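PDB 6C46: dTDP-4-dehydrorhamnose 3,5-epimerase, which probably catalyses the 3,5-epimerisation of dTDP-4-dehydro-6-deoxy-glucose to dTDP-4-dehydro-L-rhamnose in dTDP-L-rhamnose biosynthesis. Local coordinates for residues V89-V94 / H127-L132; D95-S100 / R123-G128. All coordinates share one frame; numbering follows the deposited sequence.

Contact 1 (V89-V94 / H127-L132)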
loop_
_atom_site.group_PDB
_atom_site.type_symbol
_atom_site.label_atom_id
_atom_site.label_comp_id
_atom_site.label_asym_id
_atom_site.label_seq_id
_atom_site.Cartn_x
_atom_site.Cartn_y
_atom_site.Cartn_z
ATOM N N VAL A 89 -7.308 -0.199 -14.806
ATOM C CA VAL A 89 -6.181 -0.255 -15.736
ATOM C C VAL A 89 -6.072 -1.656 -16.326
ATOM O O VAL A 89 -6.573 -2.638 -15.769
ATOM C CB VAL A 89 -4.832 0.124 -15.096
ATOM C CG1 VAL A 89 -4.884 1.532 -14.458
ATOM C CG2 VAL A 89 -4.393 -0.964 -14.078
ATOM N N TRP A 90 -5.424 -1.726 -17.485
ATOM C CA TRP A 90 -5.010 -2.991 -18.086
ATOM C C TRP A 90 -3.501 -3.076 -17.923
ATOM O O TRP A 90 -2.772 -2.205 -18.400
ATOM C CB TRP A 90 -5.411 -3.079 -19.560
ATOM C CG TRP A 90 -5.116 -4.426 -20.184
ATOM C CD1 TRP A 90 -4.041 -4.764 -20.958
ATOM C CD2 TRP A 90 -5.921 -5.603 -20.074
ATOM N NE1 TRP A 90 -4.128 -6.086 -21.333
ATOM C CE2 TRP A 90 -5.274 -6.623 -20.805
ATOM C CE3 TRP A 90 -7.127 -5.893 -19.424
ATOM C CZ2 TRP A 90 -5.794 -7.916 -20.911
ATOM C CZ3 TRP A 90 -7.647 -7.180 -19.535
ATOM C CH2 TRP A 90 -6.975 -8.174 -20.274
ATOM N N ASP A 91 -3.041 -4.107 -17.237
ATOM C CA ASP A 91 -1.658 -4.235 -16.813
ATOM C C ASP A 91 -1.034 -5.426 -17.528
ATOM O O ASP A 91 -1.656 -6.485 -17.596
ATOM C CB ASP A 91 -1.592 -4.455 -15.313
ATOM C CG ASP A 91 -0.198 -4.303 -14.781
ATOM O OD1 ASP A 91 0.146 -3.194 -14.299
ATOM O OD2 ASP A 91 0.559 -5.285 -14.884
ATOM N N VAL A 92 0.198 -5.270 -18.035
ATOM C CA VAL A 92 0.844 -6.308 -18.849
ATOM C C VAL A 92 2.234 -6.609 -18.303
ATOM O O VAL A 92 2.981 -5.692 -17.954
ATOM C CB VAL A 92 0.949 -5.872 -20.331
ATOM C CG1 VAL A 92 1.744 -6.893 -21.123
ATOM C CG2 VAL A 92 -0.448 -5.703 -20.948
ATOM N N ALA A 93 2.573 -7.891 -18.221
ATOM C CA ALA A 93 3.904 -8.347 -17.845
ATOM C C ALA A 93 4.482 -9.201 -18.967
ATOM O O ALA A 93 3.740 -9.907 -19.659
ATOM C CB ALA A 93 3.869 -9.155 -16.544
ATOM N N VAL A 94 5.810 -9.125 -19.145
ATOM C CA VAL A 94 6.541 -9.891 -20.158
ATOM C C VAL A 94 7.729 -10.566 -19.491
ATOM O O VAL A 94 8.554 -9.894 -18.859
ATOM C CB VAL A 94 7.048 -9.009 -21.313
ATOM C CG1 VAL A 94 7.752 -9.899 -22.378
ATOM C CG2 VAL A 94 5.905 -8.199 -21.897
ATOM N N HIS A 127 7.286 -4.572 -17.435
ATOM C CA HIS A 127 5.950 -4.287 -16.943
ATOM C C HIS A 127 5.429 -2.986 -17.539
ATOM O O HIS A 127 6.185 -2.032 -17.753
ATOM C CB HIS A 127 5.939 -4.186 -15.401
ATOM C CG HIS A 127 4.683 -3.575 -14.861
ATOM N ND1 HIS A 127 4.617 -2.267 -14.423
ATOM C CD2 HIS A 127 3.438 -4.087 -14.708
ATOM C CE1 HIS A 127 3.379 -1.996 -14.038
ATOM N NE2 HIS A 127 2.643 -3.084 -14.205
ATOM N N GLY A 128 4.121 -2.937 -17.764
ATOM C CA GLY A 128 3.510 -1.686 -18.193
ATOM C C GLY A 128 2.017 -1.728 -17.970
ATOM O O GLY A 128 1.458 -2.770 -17.630
ATOM N N PHE A 129 1.363 -0.580 -18.173
ATOM C CA PHE A 129 -0.087 -0.562 -18.032
ATOM C C PHE A 129 -0.690 0.578 -18.831
ATOM O O PHE A 129 -0.007 1.543 -19.180
ATOM C CB PHE A 129 -0.511 -0.461 -16.569
ATOM C CG PHE A 129 -0.316 0.899 -15.958
ATOM C CD1 PHE A 129 -1.374 1.789 -15.875
ATOM C CD2 PHE A 129 0.907 1.266 -15.417
ATOM C CE1 PHE A 129 -1.210 3.039 -15.280
ATOM C CE2 PHE A 129 1.081 2.510 -14.819
ATOM C CZ PHE A 129 0.022 3.401 -14.752
ATOM N N VAL A 130 -1.997 0.461 -19.109
ATOM C CA VAL A 130 -2.742 1.520 -19.788
ATOM C C VAL A 130 -3.978 1.847 -18.964
ATOM O O VAL A 130 -4.571 0.960 -18.340
ATOM C CB VAL A 130 -3.147 1.107 -21.219
ATOM C CG1 VAL A 130 -4.038 -0.123 -21.158
ATOM C CG2 VAL A 130 -3.864 2.261 -21.942
ATOM N N VAL A 131 -4.342 3.127 -18.915
ATOM C CA VAL A 131 -5.488 3.551 -18.116
ATOM C C VAL A 131 -6.746 3.334 -18.940
ATOM O O VAL A 131 -6.865 3.861 -20.048
ATOM C CB VAL A 131 -5.355 5.018 -17.684
ATOM C CG1 VAL A 131 -6.631 5.469 -17.008
ATOM C CG2 VAL A 131 -4.130 5.193 -16.741
ATOM N N LEU A 132 -7.688 2.571 -18.400
ATOM C CA LEU A 132 -8.939 2.293 -19.105
ATOM C C LEU A 132 -10.062 3.242 -18.733
ATOM O O LEU A 132 -10.992 3.436 -19.530
ATOM C CB LEU A 132 -9.396 0.867 -18.795
ATOM C CG LEU A 132 -8.379 -0.219 -19.100
ATOM C CD1 LEU A 132 -8.920 -1.547 -18.598
ATOM C CD2 LEU A 132 -8.122 -0.257 -20.605
#

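Contact 2 (D95-S100 / R123-G128)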
loop_
_atom_site.group_PDB
_atom_site.type_symbol
_atom_site.label_atom_id
_atom_site.label_comp_id
_atom_site.label_asym_id
_atom_site.label_seq_id
_atom_site.Cartn_x
_atom_site.Cartn_y
_atom_site.Cartn_z
ATOM N N ASP A 95 7.823 -11.873 -19.628
ATOM C CA ASP A 95 8.929 -12.620 -19.041
ATOM C C ASP A 95 10.146 -12.438 -19.942
ATOM O O ASP A 95 10.108 -12.795 -21.126
ATOM C CB ASP A 95 8.517 -14.095 -18.886
ATOM C CG ASP A 95 9.545 -14.941 -18.157
ATOM O OD1 ASP A 95 10.693 -14.478 -17.938
ATOM O OD2 ASP A 95 9.183 -16.082 -17.773
ATOM N N LEU A 96 11.220 -11.866 -19.395
ATOM C CA LEU A 96 12.443 -11.661 -20.161
ATOM C C LEU A 96 13.615 -12.471 -19.630
ATOM O O LEU A 96 14.770 -12.156 -19.944
ATOM C CB LEU A 96 12.802 -10.177 -20.200
ATOM C CG LEU A 96 11.753 -9.277 -20.868
ATOM C CD1 LEU A 96 12.146 -7.800 -20.676
ATOM C CD2 LEU A 96 11.596 -9.626 -22.346
ATOM N N ARG A 97 13.352 -13.506 -18.832
ATOM C CA ARG A 97 14.415 -14.372 -18.336
ATOM C C ARG A 97 14.769 -15.398 -19.406
ATOM O O ARG A 97 13.975 -16.301 -19.700
ATOM C CB ARG A 97 13.975 -15.049 -17.036
ATOM C CG ARG A 97 13.630 -14.016 -15.967
ATOM C CD ARG A 97 12.910 -14.659 -14.795
ATOM N NE ARG A 97 11.660 -15.283 -15.248
ATOM C CZ ARG A 97 10.816 -15.929 -14.455
ATOM N NH1 ARG A 97 11.075 -16.031 -13.152
ATOM N NH2 ARG A 97 9.710 -16.468 -14.970
ATOM N N GLU A 98 15.990 -15.302 -19.947
ATOM C CA GLU A 98 16.351 -16.133 -21.102
ATOM C C GLU A 98 16.294 -17.618 -20.775
ATOM O O GLU A 98 16.096 -18.446 -21.672
ATOM C CB GLU A 98 17.747 -15.768 -21.626
ATOM N N ASN A 99 16.452 -17.974 -19.508
ATOM C CA ASN A 99 16.438 -19.335 -18.993
ATOM C C ASN A 99 15.041 -19.831 -18.637
ATOM O O ASN A 99 14.897 -20.972 -18.202
ATOM C CB ASN A 99 17.334 -19.413 -17.748
ATOM C CG ASN A 99 17.138 -18.221 -16.798
ATOM O OD1 ASN A 99 16.974 -17.073 -17.231
ATOM N ND2 ASN A 99 17.182 -18.492 -15.500
ATOM N N SER A 100 14.022 -18.982 -18.738
ATOM C CA SER A 100 12.667 -19.321 -18.328
ATOM C C SER A 100 11.930 -20.035 -19.451
ATOM O O SER A 100 12.023 -19.642 -20.616
ATOM C CB SER A 100 11.893 -18.052 -17.941
ATOM O OG SER A 100 10.516 -18.341 -17.827
ATOM N N ARG A 123 11.130 -10.239 -10.611
ATOM C CA ARG A 123 12.352 -9.736 -11.212
ATOM C C ARG A 123 12.628 -10.473 -12.519
ATOM O O ARG A 123 12.384 -11.676 -12.620
ATOM C CB ARG A 123 13.540 -9.945 -10.278
ATOM C CG ARG A 123 13.457 -9.119 -8.972
ATOM C CD ARG A 123 14.757 -9.209 -8.180
ATOM N NE ARG A 123 14.642 -8.442 -6.932
ATOM C CZ ARG A 123 15.670 -8.182 -6.138
ATOM N NH1 ARG A 123 16.884 -8.625 -6.477
ATOM N NH2 ARG A 123 15.490 -7.474 -5.014
ATOM N N GLY A 124 13.184 -9.748 -13.498
ATOM C CA GLY A 124 13.471 -10.282 -14.825
ATOM C C GLY A 124 12.326 -10.132 -15.809
ATOM O O GLY A 124 12.415 -10.634 -16.940
ATOM N N PHE A 125 11.243 -9.493 -15.404
ATOM C CA PHE A 125 10.108 -9.206 -16.262
ATOM C C PHE A 125 10.137 -7.740 -16.640
ATOM O O PHE A 125 10.731 -6.918 -15.939
ATOM C CB PHE A 125 8.774 -9.480 -15.544
ATOM C CG PHE A 125 8.388 -10.943 -15.477
ATOM C CD1 PHE A 125 9.220 -11.876 -14.866
ATOM C CD2 PHE A 125 7.180 -11.372 -16.020
ATOM C CE1 PHE A 125 8.847 -13.240 -14.793
ATOM C CE2 PHE A 125 6.797 -12.724 -15.949
ATOM C CZ PHE A 125 7.651 -13.660 -15.352
ATOM N N ALA A 126 9.477 -7.411 -17.745
ATOM C CA ALA A 126 9.128 -6.028 -18.031
ATOM C C ALA A 126 7.658 -5.827 -17.720
ATOM O O ALA A 126 6.868 -6.772 -17.751
ATOM C CB ALA A 126 9.412 -5.645 -19.488
ATOM N N HIS A 127 7.286 -4.572 -17.435
ATOM C CA HIS A 127 5.950 -4.287 -16.943
ATOM C C HIS A 127 5.429 -2.986 -17.539
ATOM O O HIS A 127 6.185 -2.032 -17.753
ATOM C CB HIS A 127 5.939 -4.186 -15.401
ATOM C CG HIS A 127 4.683 -3.575 -14.861
ATOM N ND1 HIS A 127 4.617 -2.267 -14.423
ATOM C CD2 HIS A 127 3.438 -4.087 -14.708
ATOM C CE1 HIS A 127 3.379 -1.996 -14.038
ATOM N NE2 HIS A 127 2.643 -3.084 -14.205
ATOM N N GLY A 128 4.121 -2.937 -17.764
ATOM C CA GLY A 128 3.510 -1.686 -18.193
ATOM C C GLY A 128 2.017 -1.728 -17.970
ATOM O O GLY A 128 1.458 -2.770 -17.630
HETATM O O HOH W 1 12.799 -14.183 -11.521
#

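Contact 1 (V89-V94 / H127-L132)
Trp90 and Val130 face each other as an antiparallel hydrogen-bonded pair, with Trp90 N reaching Val130 O at 2.9 Å and Val130 N returning a bond of like length to Trp90 O. Val92 and Gly128 form the next such ring; its straighter bond, Val92 N to Gly128 O, measures 2.8 Å with 174° at the hydrogen. The intervening pairs are non-hydrogen-bonded, and there the antiparallel chains approach through CA-H...O contacts such as Phe129 CA to Trp90 O at 3.2 Å.

Among side chains, His127 NE2 donates to Asp91 OD1 at 2.5 Å, a short bond that uses the syn lone pair of the oxygen and lies close to the imidazole plane. Both side chains leave their strands with CG anti to the backbone N (chi1 -168° for Asp91) and so reach each other on the same face. They cross at about a right angle, the carboxylate meeting the NE2 edge of the ring with its plane turned 31° from it.

Apolar contacts divide between the two faces. Val89 CG1 lies 3.8 Å from Phe129 CD1, on the same face as Asp91 and His127; Phe138 of strand 135-142 stacks on the Phe129 ring there. On the reverse face Trp90 CB rests against Val130 CG1 at 3.6 Å, while the indole leads away to a cation-pi contact with Lys166.

The His127 side chain is about 6 Å from those of His70 and Tyr140, the predicted proton acceptor and donor. This antiparallel pair belongs to the five-stranded sheet of the cupin fold and places His127 beside the predicted site.

Contact 2 (D95-S100 / R123-G128)
Asp95 OD1 accepts from two nitrogens of Arg97: backbone N at 3.0 Å, which closes an Asx turn, and NE from the opposite face of the carboxylate plane. Asp95 OD2 is likewise approached from both faces, by Arg97 NH2 at 2.9 Å and Ser100 OG at 2.6 Å; Thr102 OG1 bonds to it as well. Arg97 therefore holds Asp95 side-on, and the bend of its chain at chi3 (-60°) turns the guanidinium back to do so. NH2 is also bonded to Lys17 O and NH1 pairs with Asp18, which fixes the group's rotation.

Phe125 packs against this salt-bridged pair, with Asp95 over one face and Arg97 near the ring edge. Asp95 CA sits over that face, 3.8 Å from the Phe125 ring centroid and 14° off the normal, a CH-pi contact, and the carboxylate is stacked within 15° of parallel. At the rim, Phe125 CE1 lies over a face of the guanidinium, 3.3 Å from Arg97 CZ.

Backbone and solvent complete the join. Leu96 N donates to Gly124 O at 3.0 Å, and one water accepts from Arg97 NH1 while donating to Arg123 O. Gly124 has no side chain, and a CB here would run into Arg97 CG, which packs 3.9 Å from Gly124 CA. Leu96 CD1 meets Ala126 CB at 3.7 Å.

Asp95 and Phe125 form a non-hydrogen-bonded antiparallel pair where strands 88-95 and 125-131 meet their loops. The Asx turn, followed by a type I beta turn from Arg97 to Ser100, marks the connection to strand 106-112 at this end of the cupin barrel.

Contact 2 continues contact 1 beyond the end of strand 88-95 into the loop 96-100. Both use strand 125-131 and share His127 and Gly128; their centres lie about 15 Å apart. A probable hydrogen bond from Ala126 N to Val94 O, 2.9 Å, carries the ladder from one to the other, and Ala93 CB packs 4.0 Å from Phe125 CD2 at the junction. Contact 1 is the buried one, while contact 2 reaches the partly exposed end of the sheet. Contact 2 comes near the predicted active site through Ala126, whose side chain is about 6 Å from that of His70. Calcium, bound by Glu40 and Glu44, is farther off, about 11 Å from the side chain of Arg123.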